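Local coordinates for RNA-dependent RNA Polymerase (Bombyx mori cytoplasmic polyhedrosis virus, PDB 6TZ0), which catalyses RNA-templated RNA synthesis, transcribing the viral double-stranded genome into plus strands and probably also making the complementary minus strands during replication, at residues 670-675 with 684-689; 391-396 with 653-658; 1017-1022 with 1137-1142. All blocks are in the same frame, centred on the assembly; numbering follows the deposited sequence.

Contact 1: 670-675 with 684-689; sequences SCLTTI and EIFQGN
C671 and Q687 join 670-675 to 684-689 at the open end of an antiparallel beta hairpin, the motif C hairpin of the polymerase palm, whose turn carries the metal-binding D680 and D681. Here Q687 N donates to C671 O over 2.8 Å in a nearly straight bond. L672 faces F686 and I675 faces E684 as non-hydrogen-bonded pairs, but between them two residues, T673 and T674, fit opposite the single residue I685. That is a beta bulge, and T673 makes it with a near-helical psi of -62°. The carbonyl I685 O is gripped twice by T673: its N donates at 2.9 Å and 169°, while its OG1 donates at 2.8 Å from above the carbonyl plane. Chi1 of 62° sets OG1 between the backbone N and carbonyl carbon of T673, within reach of the same oxygen as its own N-H. Beyond the bulge, I685 N reaches T674 O at a longer 3.2 Å.

From F686 CB outward, the side chain first meets sulfur: CB rests 3.7 Å from C671 SG. CG is still beside that sulfur, and CD1 comes to 3.6 Å from SG while also lying near L672 CA; the sulfur meets the ring obliquely. CE1 then leaves the cysteine and packs 3.8 Å from L672 CD1. Farther round, the ring meets H696 of helix 690-705. W535 of helix 530-535 lies against T673, T674, I685 and Q687; here the T673 and Q687 side chains cross at about a right angle, T673 CG2 lying 3.7 Å from Q687 CB.

Contact 2: 391-396 with 653-658; sequences SIAQSY and QGLVRG
Helix 644-665, probably the motif B helix of the polymerase palm, meets helix 389-397 through a GxxxG pair, G654 and G658. The short axes pass 7.3 Å apart at 87°, close for two helices. At G658 the chain of 391-396 comes right up to the backbone: I392 O lies 3.3 Å from G658 CA in a CA-H...O contact, on the side where a beta carbon would point. That same oxygen accepts a hydrogen bond from S395 OG, one turn on in its own helix, at 2.7 Å.

Y396 is the knob, seated among Q653, G654, R657 and G658. Its CG is anti to the backbone N (chi1 -179°), and one ring face lies over R657 CB, which sits 3.3 Å from the ring centroid and only 2° off the normal, a CH-pi contact. R657 CG follows under the phenol end, approaching CZ, and the arginine runs on alongside the ring until NH1 forms a salt bridge with E660. Across the crossing from Y396, A393 CB packs on L655 CD2 at 4.1 Å. Glycines four apart that let a neighbouring helix come close are the GxxxG pattern, used here at a near-perpendicular crossing and joined by a knob-into-hole tyrosine.

Contact 3: 1017-1022 with 1137-1142; sequences DALHLY and VEYHYV
Two tyrosines, Y1022 and Y1139, meet tip to tip inside the protein, their hydroxyls hydrogen-bonded with OH to OH at 3.0 Å. Y1139 OH lies in the plane of the Y1022 ring, at its edge, so it also sits beside Y1022 CE1. F1181 of helix 1174-1188 serves both rings: Y1022 stacks on it and Y1139 meets it edge-to-face. H1020 flanks the pair, its ring oblique to that of Y1139 with planes 44° apart and its CD2 3.9 Å from Y1139 OH. The imidazole is held from the other end by H1020 ND1, which donates at 3.2 Å to D1017 O lying in the ring plane.

L1019 supplies much of the apolar part of the contact. Its CB packs 4.1 Å from Y1139 CE1, and CD1 reaches on to E1138 O at 3.7 Å and to V1137 CB, crossing the valine at about a right angle; L1206 and V1210 of helix 1204-1211 also touch this leucine. The contact thus joins 1017-1022 to the loop leading into strand 1141-1142, within the C-terminal region. Y1022 is delivered to its partner by a reversal of the chain at L1021, where Y1022 N bonds to H1020 O at 3.0 Å, an inverse gamma turn.

Overall arrangement
Contacts 1 and 2 are neighbours in the polymerase palm, their centres 16 Å apart, and helix 644-665 connects them. One side of it receives helix 389-397; from another, V656 packs on L672, I675 and E684 of the hairpin, with L672 CD2 3.5 Å from R657 NH1. Both lie near the catalytic metal site, which holds no metal in this chain: the side chain of L655 is about 8 Å from that of V548, and that of E684 about 9 Å from it. Contact 3 stands apart in the C-terminal region, its centre 51 Å from that of contact 1 and 57 Å from that of contact 2, away from the metal- and nucleotide-binding residues.

Contact 1: 670-675 with 684-689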
ATOM      1  N   SER A 670     -12.802 -17.917 -29.397  1.00 28.65           N
ATOM      2  CA  SER A 670     -11.913 -17.027 -28.679  1.00 28.65           C
ATOM      3  C   SER A 670     -10.631 -16.897 -29.477  1.00 28.65           C
ATOM      4  O   SER A 670     -10.106 -17.884 -29.996  1.00 28.65           O
ATOM      5  CB  SER A 670     -11.596 -17.538 -27.281  1.00 28.65           C
ATOM      6  OG  SER A 670     -10.744 -18.661 -27.325  1.00 28.65           O
ATOM      7  N   CYS A 671     -10.142 -15.671 -29.593  1.00 31.24           N
ATOM      8  CA  CYS A 671      -8.855 -15.412 -30.213  1.00 31.24           C
ATOM      9  C   CYS A 671      -7.830 -14.942 -29.193  1.00 31.24           C
ATOM     10  O   CYS A 671      -6.720 -14.558 -29.571  1.00 31.24           O
ATOM     11  CB  CYS A 671      -9.022 -14.390 -31.333  1.00 31.24           C
ATOM     12  SG  CYS A 671      -9.668 -12.851 -30.740  1.00 31.24           S
ATOM     13  N   LEU A 672      -8.169 -15.002 -27.911  1.00 29.76           N
ATOM     14  CA  LEU A 672      -7.338 -14.470 -26.842  1.00 29.76           C
ATOM     15  C   LEU A 672      -6.185 -15.424 -26.569  1.00 29.76           C
ATOM     16  O   LEU A 672      -6.403 -16.608 -26.297  1.00 29.76           O
ATOM     17  CB  LEU A 672      -8.187 -14.266 -25.590  1.00 29.76           C
ATOM     18  CG  LEU A 672      -7.690 -13.488 -24.372  1.00 29.76           C
ATOM     19  CD1 LEU A 672      -8.869 -12.811 -23.739  1.00 29.76           C
ATOM     20  CD2 LEU A 672      -7.049 -14.388 -23.352  1.00 29.76           C
ATOM     21  N   THR A 673      -4.963 -14.904 -26.620  1.00 30.87           N
ATOM     22  CA  THR A 673      -3.785 -15.725 -26.377  1.00 30.87           C
ATOM     23  C   THR A 673      -3.331 -15.663 -24.921  1.00 30.87           C
ATOM     24  O   THR A 673      -3.319 -16.683 -24.228  1.00 30.87           O
ATOM     25  CB  THR A 673      -2.655 -15.282 -27.298  1.00 30.87           C
ATOM     26  OG1 THR A 673      -2.325 -13.929 -26.995  1.00 30.87           O
ATOM     27  CG2 THR A 673      -3.097 -15.359 -28.730  1.00 30.87           C
ATOM     28  N   THR A 674      -2.947 -14.478 -24.449  1.00 29.79           N
ATOM     29  CA  THR A 674      -2.548 -14.280 -23.062  1.00 29.79           C
ATOM     30  C   THR A 674      -3.150 -12.984 -22.543  1.00 29.79           C
ATOM     31  O   THR A 674      -3.463 -12.070 -23.307  1.00 29.79           O
ATOM     32  CB  THR A 674      -1.016 -14.216 -22.869  1.00 29.79           C
ATOM     33  OG1 THR A 674      -0.462 -13.170 -23.671  1.00 29.79           O
ATOM     34  CG2 THR A 674      -0.325 -15.537 -23.197  1.00 29.79           C
ATOM     35  N   ILE A 675      -3.321 -12.924 -21.225  1.00 30.19           N
ATOM     36  CA  ILE A 675      -3.580 -11.679 -20.518  1.00 30.19           C
ATOM     37  C   ILE A 675      -2.619 -11.602 -19.342  1.00 30.19           C
ATOM     38  O   ILE A 675      -2.219 -12.624 -18.780  1.00 30.19           O
ATOM     39  CB  ILE A 675      -5.046 -11.523 -20.037  1.00 30.19           C
ATOM     40  CG1 ILE A 675      -5.459 -12.656 -19.113  1.00 30.19           C
ATOM     41  CG2 ILE A 675      -6.002 -11.431 -21.200  1.00 30.19           C
ATOM     42  CD1 ILE A 675      -6.739 -12.394 -18.376  1.00 30.19           C
ATOM     43  N   GLU A 684      -4.180  -7.288 -22.833  1.00 32.70           N
ATOM     44  CA  GLU A 684      -4.806  -8.340 -23.619  1.00 32.70           C
ATOM     45  C   GLU A 684      -4.124  -8.475 -24.971  1.00 32.70           C
ATOM     46  O   GLU A 684      -3.836  -7.479 -25.637  1.00 32.70           O
ATOM     47  CB  GLU A 684      -6.289  -8.047 -23.820  1.00 32.70           C
ATOM     48  CG  GLU A 684      -7.084  -8.084 -22.544  1.00 32.70           C
ATOM     49  CD  GLU A 684      -8.514  -7.665 -22.751  1.00 32.70           C
ATOM     50  OE1 GLU A 684      -8.836  -7.178 -23.852  1.00 32.70           O
ATOM     51  OE2 GLU A 684      -9.324  -7.822 -21.819  1.00 32.70           O
ATOM     52  N   ILE A 685      -3.872  -9.714 -25.377  1.00 29.93           N
ATOM     53  CA  ILE A 685      -3.279 -10.018 -26.674  1.00 29.93           C
ATOM     54  C   ILE A 685      -4.204 -10.982 -27.403  1.00 29.93           C
ATOM     55  O   ILE A 685      -4.454 -12.094 -26.924  1.00 29.93           O
ATOM     56  CB  ILE A 685      -1.869 -10.609 -26.532  1.00 29.93           C
ATOM     57  CG1 ILE A 685      -0.933  -9.602 -25.871  1.00 29.93           C
ATOM     58  CG2 ILE A 685      -1.312 -10.954 -27.880  1.00 29.93           C
ATOM     59  CD1 ILE A 685       0.366 -10.188 -25.424  1.00 29.93           C
ATOM     60  N   PHE A 686      -4.708 -10.558 -28.557  1.00 29.07           N
ATOM     61  CA  PHE A 686      -5.591 -11.356 -29.396  1.00 29.07           C
ATOM     62  C   PHE A 686      -4.861 -11.711 -30.682  1.00 29.07           C
ATOM     63  O   PHE A 686      -4.076 -10.911 -31.189  1.00 29.07           O
ATOM     64  CB  PHE A 686      -6.862 -10.579 -29.739  1.00 29.07           C
ATOM     65  CG  PHE A 686      -7.643 -10.135 -28.549  1.00 29.07           C
ATOM     66  CD1 PHE A 686      -8.493 -11.005 -27.891  1.00 29.07           C
ATOM     67  CD2 PHE A 686      -7.532  -8.839 -28.088  1.00 29.07           C
ATOM     68  CE1 PHE A 686      -9.211 -10.590 -26.793  1.00 29.07           C
ATOM     69  CE2 PHE A 686      -8.251  -8.416 -26.995  1.00 29.07           C
ATOM     70  CZ  PHE A 686      -9.093  -9.296 -26.350  1.00 29.07           C
ATOM     71  N   GLN A 687      -5.120 -12.896 -31.225  1.00 29.99           N
ATOM     72  CA  GLN A 687      -4.510 -13.290 -32.491  1.00 29.99           C
ATOM     73  C   GLN A 687      -5.539 -13.955 -33.388  1.00 29.99           C
ATOM     74  O   GLN A 687      -6.216 -14.896 -32.970  1.00 29.99           O
ATOM     75  CB  GLN A 687      -3.322 -14.231 -32.274  1.00 29.99           C
ATOM     76  CG  GLN A 687      -2.538 -14.522 -33.540  1.00 29.99           C
ATOM     77  CD  GLN A 687      -1.301 -15.354 -33.300  1.00 29.99           C
ATOM     78  OE1 GLN A 687      -1.078 -15.852 -32.203  1.00 29.99           O
ATOM     79  NE2 GLN A 687      -0.468 -15.479 -34.323  1.00 29.99           N
ATOM     80  N   GLY A 688      -5.632 -13.481 -34.629  1.00 31.35           N
ATOM     81  CA  GLY A 688      -6.540 -14.049 -35.604  1.00 31.35           C
ATOM     82  C   GLY A 688      -6.821 -13.098 -36.745  1.00 31.35           C
ATOM     83  O   GLY A 688      -5.911 -12.421 -37.224  1.00 31.35           O
ATOM     84  N   ASN A 689      -8.064 -13.055 -37.211  1.00 37.58           N
ATOM     85  CA  ASN A 689      -8.479 -12.075 -38.201  1.00 37.58           C
ATOM     86  C   ASN A 689      -8.869 -10.780 -37.514  1.00 37.58           C
ATOM     87  O   ASN A 689      -9.053 -10.733 -36.301  1.00 37.58           O
ATOM     88  CB  ASN A 689      -9.656 -12.593 -39.022  1.00 37.58           C
ATOM     89  CG  ASN A 689      -9.246 -13.649 -40.017  1.00 37.58           C
ATOM     90  OD1 ASN A 689      -8.247 -13.499 -40.721  1.00 37.58           O
ATOM     91  ND2 ASN A 689     -10.006 -14.741 -40.070  1.00 37.58           N
TER

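Contact 2: 391-396 with 653-658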
ATOM      1  N   SER A 391     -22.307 -13.789 -12.462  1.00 22.89           N
ATOM      2  CA  SER A 391     -22.365 -15.154 -12.962  1.00 22.89           C
ATOM      3  C   SER A 391     -21.222 -15.436 -13.927  1.00 22.89           C
ATOM      4  O   SER A 391     -20.638 -16.524 -13.906  1.00 22.89           O
ATOM      5  CB  SER A 391     -23.719 -15.388 -13.624  1.00 22.89           C
ATOM      6  OG  SER A 391     -23.838 -16.711 -14.097  1.00 22.89           O
ATOM      7  N   ILE A 392     -20.842 -14.440 -14.725  1.00 21.70           N
ATOM      8  CA  ILE A 392     -19.781 -14.608 -15.709  1.00 21.70           C
ATOM      9  C   ILE A 392     -18.416 -14.697 -15.036  1.00 21.70           C
ATOM     10  O   ILE A 392     -17.572 -15.513 -15.427  1.00 21.70           O
ATOM     11  CB  ILE A 392     -19.864 -13.472 -16.743  1.00 21.70           C
ATOM     12  CG1 ILE A 392     -21.119 -13.657 -17.588  1.00 21.70           C
ATOM     13  CG2 ILE A 392     -18.667 -13.452 -17.640  1.00 21.70           C
ATOM     14  CD1 ILE A 392     -21.481 -12.479 -18.418  1.00 21.70           C
ATOM     15  N   ALA A 393     -18.182 -13.893 -13.998  1.00 21.84           N
ATOM     16  CA  ALA A 393     -16.932 -14.015 -13.252  1.00 21.84           C
ATOM     17  C   ALA A 393     -16.876 -15.315 -12.457  1.00 21.84           C
ATOM     18  O   ALA A 393     -15.823 -15.967 -12.388  1.00 21.84           O
ATOM     19  CB  ALA A 393     -16.750 -12.818 -12.326  1.00 21.84           C
ATOM     20  N   GLN A 394     -18.001 -15.724 -11.865  1.00 21.63           N
ATOM     21  CA  GLN A 394     -17.990 -16.943 -11.075  1.00 21.63           C
ATOM     22  C   GLN A 394     -17.916 -18.202 -11.922  1.00 21.63           C
ATOM     23  O   GLN A 394     -17.446 -19.216 -11.411  1.00 21.63           O
ATOM     24  CB  GLN A 394     -19.206 -17.009 -10.158  1.00 21.63           C
ATOM     25  CG  GLN A 394     -19.136 -16.030  -9.019  1.00 21.63           C
ATOM     26  CD  GLN A 394     -17.879 -16.197  -8.204  1.00 21.63           C
ATOM     27  OE1 GLN A 394     -17.030 -15.313  -8.173  1.00 21.63           O
ATOM     28  NE2 GLN A 394     -17.732 -17.349  -7.571  1.00 21.63           N
ATOM     29  N   SER A 395     -18.319 -18.152 -13.195  1.00 21.86           N
ATOM     30  CA  SER A 395     -18.194 -19.324 -14.057  1.00 21.86           C
ATOM     31  C   SER A 395     -16.740 -19.714 -14.282  1.00 21.86           C
ATOM     32  O   SER A 395     -16.436 -20.895 -14.468  1.00 21.86           O
ATOM     33  CB  SER A 395     -18.882 -19.071 -15.393  1.00 21.86           C
ATOM     34  OG  SER A 395     -18.195 -18.087 -16.138  1.00 21.86           O
ATOM     35  N   TYR A 396     -15.829 -18.750 -14.237  1.00 21.81           N
ATOM     36  CA  TYR A 396     -14.410 -19.055 -14.290  1.00 21.81           C
ATOM     37  C   TYR A 396     -13.810 -19.255 -12.907  1.00 21.81           C
ATOM     38  O   TYR A 396     -12.972 -20.143 -12.728  1.00 21.81           O
ATOM     39  CB  TYR A 396     -13.664 -17.947 -15.027  1.00 21.81           C
ATOM     40  CG  TYR A 396     -12.187 -18.192 -15.147  1.00 21.81           C
ATOM     41  CD1 TYR A 396     -11.690 -19.165 -16.003  1.00 21.81           C
ATOM     42  CD2 TYR A 396     -11.286 -17.441 -14.413  1.00 21.81           C
ATOM     43  CE1 TYR A 396     -10.335 -19.386 -16.113  1.00 21.81           C
ATOM     44  CE2 TYR A 396      -9.939 -17.652 -14.518  1.00 21.81           C
ATOM     45  CZ  TYR A 396      -9.464 -18.622 -15.369  1.00 21.81           C
ATOM     46  OH  TYR A 396      -8.111 -18.829 -15.468  1.00 21.81           O
ATOM     47  N   GLN A 653      -9.226 -10.806 -13.895  1.00 23.53           N
ATOM     48  CA  GLN A 653      -8.974 -12.058 -14.598  1.00 23.53           C
ATOM     49  C   GLN A 653     -10.227 -12.918 -14.646  1.00 23.53           C
ATOM     50  O   GLN A 653     -10.454 -13.615 -15.642  1.00 23.53           O
ATOM     51  CB  GLN A 653      -7.799 -12.810 -13.966  1.00 23.53           C
ATOM     52  CG  GLN A 653      -8.064 -13.556 -12.685  1.00 23.53           C
ATOM     53  CD  GLN A 653      -6.801 -14.091 -12.076  1.00 23.53           C
ATOM     54  OE1 GLN A 653      -5.706 -13.794 -12.528  1.00 23.53           O
ATOM     55  NE2 GLN A 653      -6.949 -14.926 -11.063  1.00 23.53           N
ATOM     56  N   GLY A 654     -11.095 -12.798 -13.637  1.00 22.11           N
ATOM     57  CA  GLY A 654     -12.345 -13.524 -13.661  1.00 22.11           C
ATOM     58  C   GLY A 654     -13.291 -13.010 -14.722  1.00 22.11           C
ATOM     59  O   GLY A 654     -13.882 -13.801 -15.454  1.00 22.11           O
ATOM     60  N   LEU A 655     -13.416 -11.681 -14.844  1.00 22.81           N
ATOM     61  CA  LEU A 655     -14.279 -11.108 -15.877  1.00 22.81           C
ATOM     62  C   LEU A 655     -13.792 -11.452 -17.280  1.00 22.81           C
ATOM     63  O   LEU A 655     -14.596 -11.831 -18.138  1.00 22.81           O
ATOM     64  CB  LEU A 655     -14.384  -9.593 -15.727  1.00 22.81           C
ATOM     65  CG  LEU A 655     -15.130  -8.970 -14.553  1.00 22.81           C
ATOM     66  CD1 LEU A 655     -14.992  -7.467 -14.627  1.00 22.81           C
ATOM     67  CD2 LEU A 655     -16.583  -9.362 -14.550  1.00 22.81           C
ATOM     68  N   VAL A 656     -12.479 -11.385 -17.521  1.00 23.57           N
ATOM     69  CA  VAL A 656     -11.967 -11.639 -18.866  1.00 23.57           C
ATOM     70  C   VAL A 656     -12.085 -13.117 -19.234  1.00 23.57           C
ATOM     71  O   VAL A 656     -12.615 -13.468 -20.301  1.00 23.57           O
ATOM     72  CB  VAL A 656     -10.520 -11.128 -18.992  1.00 23.57           C
ATOM     73  CG1 VAL A 656      -9.908 -11.573 -20.301  1.00 23.57           C
ATOM     74  CG2 VAL A 656     -10.508  -9.624 -18.928  1.00 23.57           C
ATOM     75  N   ARG A 657     -11.607 -14.011 -18.363  1.00 23.29           N
ATOM     76  CA  ARG A 657     -11.649 -15.428 -18.698  1.00 23.29           C
ATOM     77  C   ARG A 657     -13.071 -15.984 -18.676  1.00 23.29           C
ATOM     78  O   ARG A 657     -13.401 -16.885 -19.464  1.00 23.29           O
ATOM     79  CB  ARG A 657     -10.743 -16.196 -17.751  1.00 23.29           C
ATOM     80  CG  ARG A 657      -9.273 -15.894 -17.910  1.00 23.29           C
ATOM     81  CD  ARG A 657      -8.760 -16.471 -19.208  1.00 23.29           C
ATOM     82  NE  ARG A 657      -7.313 -16.351 -19.326  1.00 23.29           N
ATOM     83  CZ  ARG A 657      -6.620 -16.739 -20.389  1.00 23.29           C
ATOM     84  NH1 ARG A 657      -7.247 -17.263 -21.425  1.00 23.29           N
ATOM     85  NH2 ARG A 657      -5.307 -16.594 -20.417  1.00 23.29           N
ATOM     86  N   GLY A 658     -13.945 -15.440 -17.829  1.00 21.44           N
ATOM     87  CA  GLY A 658     -15.334 -15.829 -17.882  1.00 21.44           C
ATOM     88  C   GLY A 658     -16.051 -15.301 -19.099  1.00 21.44           C
ATOM     89  O   GLY A 658     -17.008 -15.917 -19.563  1.00 21.44           O
TER

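Contact 3: 1017-1022 with 1137-1142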
ATOM      1  N   ASP A1017      45.063  -7.866  -2.465  1.00 58.20           N
ATOM      2  CA  ASP A1017      44.792  -7.046  -3.637  1.00 58.20           C
ATOM      3  C   ASP A1017      45.894  -7.145  -4.689  1.00 58.20           C
ATOM      4  O   ASP A1017      46.063  -6.222  -5.492  1.00 58.20           O
ATOM      5  CB  ASP A1017      44.507  -5.590  -3.234  1.00 58.20           C
ATOM      6  CG  ASP A1017      45.683  -4.877  -2.584  1.00 58.20           C
ATOM      7  OD1 ASP A1017      46.773  -5.446  -2.412  1.00 58.20           O
ATOM      8  OD2 ASP A1017      45.502  -3.696  -2.225  1.00 58.20           O
ATOM      9  N   ALA A1018      46.658  -8.240  -4.680  1.00 55.80           N
ATOM     10  CA  ALA A1018      47.501  -8.582  -5.815  1.00 55.80           C
ATOM     11  C   ALA A1018      46.680  -9.076  -6.992  1.00 55.80           C
ATOM     12  O   ALA A1018      47.192  -9.121  -8.114  1.00 55.80           O
ATOM     13  CB  ALA A1018      48.524  -9.644  -5.415  1.00 55.80           C
ATOM     14  N   LEU A1019      45.414  -9.434  -6.757  1.00 52.83           N
ATOM     15  CA  LEU A1019      44.518  -9.862  -7.821  1.00 52.83           C
ATOM     16  C   LEU A1019      44.114  -8.728  -8.750  1.00 52.83           C
ATOM     17  O   LEU A1019      43.553  -8.999  -9.813  1.00 52.83           O
ATOM     18  CB  LEU A1019      43.260 -10.496  -7.232  1.00 52.83           C
ATOM     19  CG  LEU A1019      43.432 -11.821  -6.494  1.00 52.83           C
ATOM     20  CD1 LEU A1019      42.114 -12.287  -5.916  1.00 52.83           C
ATOM     21  CD2 LEU A1019      44.015 -12.875  -7.417  1.00 52.83           C
ATOM     22  N   HIS A1020      44.369  -7.472  -8.387  1.00 52.42           N
ATOM     23  CA  HIS A1020      44.095  -6.386  -9.314  1.00 52.42           C
ATOM     24  C   HIS A1020      45.146  -6.263 -10.405  1.00 52.42           C
ATOM     25  O   HIS A1020      44.914  -5.547 -11.380  1.00 52.42           O
ATOM     26  CB  HIS A1020      43.995  -5.043  -8.587  1.00 52.42           C
ATOM     27  CG  HIS A1020      42.883  -4.971  -7.589  1.00 52.42           C
ATOM     28  ND1 HIS A1020      43.085  -5.169  -6.242  1.00 52.42           N
ATOM     29  CD2 HIS A1020      41.556  -4.759  -7.741  1.00 52.42           C
ATOM     30  CE1 HIS A1020      41.936  -5.059  -5.604  1.00 52.42           C
ATOM     31  NE2 HIS A1020      40.990  -4.812  -6.490  1.00 52.42           N
ATOM     32  N   LEU A1021      46.276  -6.957 -10.284  1.00 52.61           N
ATOM     33  CA  LEU A1021      47.411  -6.734 -11.177  1.00 52.61           C
ATOM     34  C   LEU A1021      47.287  -7.622 -12.415  1.00 52.61           C
ATOM     35  O   LEU A1021      47.911  -8.673 -12.543  1.00 52.61           O
ATOM     36  CB  LEU A1021      48.716  -6.978 -10.435  1.00 52.61           C
ATOM     37  CG  LEU A1021      48.884  -6.111  -9.190  1.00 52.61           C
ATOM     38  CD1 LEU A1021      50.207  -6.365  -8.506  1.00 52.61           C
ATOM     39  CD2 LEU A1021      48.744  -4.667  -9.547  1.00 52.61           C
ATOM     40  N   TYR A1022      46.454  -7.164 -13.345  1.00 48.81           N
ATOM     41  CA  TYR A1022      46.247  -7.851 -14.608  1.00 48.81           C
ATOM     42  C   TYR A1022      45.961  -6.826 -15.691  1.00 48.81           C
ATOM     43  O   TYR A1022      45.326  -5.801 -15.442  1.00 48.81           O
ATOM     44  CB  TYR A1022      45.112  -8.881 -14.509  1.00 48.81           C
ATOM     45  CG  TYR A1022      43.742  -8.340 -14.177  1.00 48.81           C
ATOM     46  CD1 TYR A1022      43.332  -8.195 -12.865  1.00 48.81           C
ATOM     47  CD2 TYR A1022      42.841  -8.021 -15.177  1.00 48.81           C
ATOM     48  CE1 TYR A1022      42.081  -7.714 -12.558  1.00 48.81           C
ATOM     49  CE2 TYR A1022      41.594  -7.537 -14.883  1.00 48.81           C
ATOM     50  CZ  TYR A1022      41.217  -7.392 -13.576  1.00 48.81           C
ATOM     51  OH  TYR A1022      39.965  -6.914 -13.296  1.00 48.81           O
ATOM     52  N   VAL A1137      40.920 -16.901  -2.551  1.00 68.24           N
ATOM     53  CA  VAL A1137      40.748 -15.814  -3.508  1.00 68.24           C
ATOM     54  C   VAL A1137      39.281 -15.407  -3.543  1.00 68.24           C
ATOM     55  O   VAL A1137      38.379 -16.233  -3.352  1.00 68.24           O
ATOM     56  CB  VAL A1137      41.279 -16.200  -4.903  1.00 68.24           C
ATOM     57  CG1 VAL A1137      42.760 -16.534  -4.839  1.00 68.24           C
ATOM     58  CG2 VAL A1137      40.512 -17.345  -5.498  1.00 68.24           C
ATOM     59  N   GLU A1138      39.045 -14.114  -3.746  1.00 64.58           N
ATOM     60  CA  GLU A1138      37.709 -13.533  -3.753  1.00 64.58           C
ATOM     61  C   GLU A1138      37.809 -12.167  -4.413  1.00 64.58           C
ATOM     62  O   GLU A1138      38.855 -11.518  -4.345  1.00 64.58           O
ATOM     63  CB  GLU A1138      37.131 -13.431  -2.334  1.00 64.58           C
ATOM     64  CG  GLU A1138      37.923 -12.542  -1.391  1.00 64.58           C
ATOM     65  CD  GLU A1138      37.394 -12.578   0.027  1.00 64.58           C
ATOM     66  OE1 GLU A1138      36.431 -13.332   0.287  1.00 64.58           O
ATOM     67  OE2 GLU A1138      37.941 -11.847   0.880  1.00 64.58           O
ATOM     68  N   TYR A1139      36.734 -11.743  -5.075  1.00 53.73           N
ATOM     69  CA  TYR A1139      36.990 -10.550  -5.873  1.00 53.73           C
ATOM     70  C   TYR A1139      35.989  -9.417  -5.660  1.00 53.73           C
ATOM     71  O   TYR A1139      36.397  -8.253  -5.699  1.00 53.73           O
ATOM     72  CB  TYR A1139      37.063 -10.941  -7.344  1.00 53.73           C
ATOM     73  CG  TYR A1139      37.780  -9.904  -8.148  1.00 53.73           C
ATOM     74  CD1 TYR A1139      39.135  -9.705  -7.963  1.00 53.73           C
ATOM     75  CD2 TYR A1139      37.120  -9.132  -9.092  1.00 53.73           C
ATOM     76  CE1 TYR A1139      39.811  -8.761  -8.671  1.00 53.73           C
ATOM     77  CE2 TYR A1139      37.797  -8.187  -9.818  1.00 53.73           C
ATOM     78  CZ  TYR A1139      39.143  -8.005  -9.600  1.00 53.73           C
ATOM     79  OH  TYR A1139      39.831  -7.068 -10.314  1.00 53.73           O
ATOM     80  N   HIS A1140      34.704  -9.729  -5.445  1.00 57.02           N
ATOM     81  CA  HIS A1140      33.685  -8.805  -4.923  1.00 57.02           C
ATOM     82  C   HIS A1140      33.448  -7.593  -5.835  1.00 57.02           C
ATOM     83  O   HIS A1140      33.827  -6.463  -5.529  1.00 57.02           O
ATOM     84  CB  HIS A1140      34.033  -8.333  -3.505  1.00 57.02           C
ATOM     85  CG  HIS A1140      33.951  -9.406  -2.468  1.00 57.02           C
ATOM     86  ND1 HIS A1140      35.014 -10.224  -2.159  1.00 57.02           N
ATOM     87  CD2 HIS A1140      32.937  -9.785  -1.656  1.00 57.02           C
ATOM     88  CE1 HIS A1140      34.657 -11.065  -1.206  1.00 57.02           C
ATOM     89  NE2 HIS A1140      33.401 -10.821  -0.883  1.00 57.02           N
ATOM     90  N   TYR A1141      32.832  -7.855  -6.979  1.00 51.11           N
ATOM     91  CA  TYR A1141      32.290  -6.781  -7.799  1.00 51.11           C
ATOM     92  C   TYR A1141      30.776  -6.684  -7.626  1.00 51.11           C
ATOM     93  O   TYR A1141      30.125  -7.608  -7.138  1.00 51.11           O
ATOM     94  CB  TYR A1141      32.649  -6.977  -9.274  1.00 51.11           C
ATOM     95  CG  TYR A1141      32.093  -8.226  -9.927  1.00 51.11           C
ATOM     96  CD1 TYR A1141      32.787  -9.426  -9.881  1.00 51.11           C
ATOM     97  CD2 TYR A1141      30.896  -8.194 -10.626  1.00 51.11           C
ATOM     98  CE1 TYR A1141      32.289 -10.552 -10.490  1.00 51.11           C
ATOM     99  CE2 TYR A1141      30.397  -9.316 -11.235  1.00 51.11           C
ATOM    100  CZ  TYR A1141      31.096 -10.494 -11.160  1.00 51.11           C
ATOM    101  OH  TYR A1141      30.608 -11.621 -11.764  1.00 51.11           O
ATOM    102  N   VAL A1142      30.220  -5.538  -8.027  1.00 46.57           N
ATOM    103  CA  VAL A1142      28.785  -5.265  -7.932  1.00 46.57           C
ATOM    104  C   VAL A1142      28.316  -4.658  -9.249  1.00 46.57           C
ATOM    105  O   VAL A1142      28.838  -3.621  -9.676  1.00 46.57           O
ATOM    106  CB  VAL A1142      28.443  -4.317  -6.766  1.00 46.57           C
ATOM    107  CG1 VAL A1142      26.981  -3.940  -6.804  1.00 46.57           C
ATOM    108  CG2 VAL A1142      28.756  -4.942  -5.419  1.00 46.57           C
TER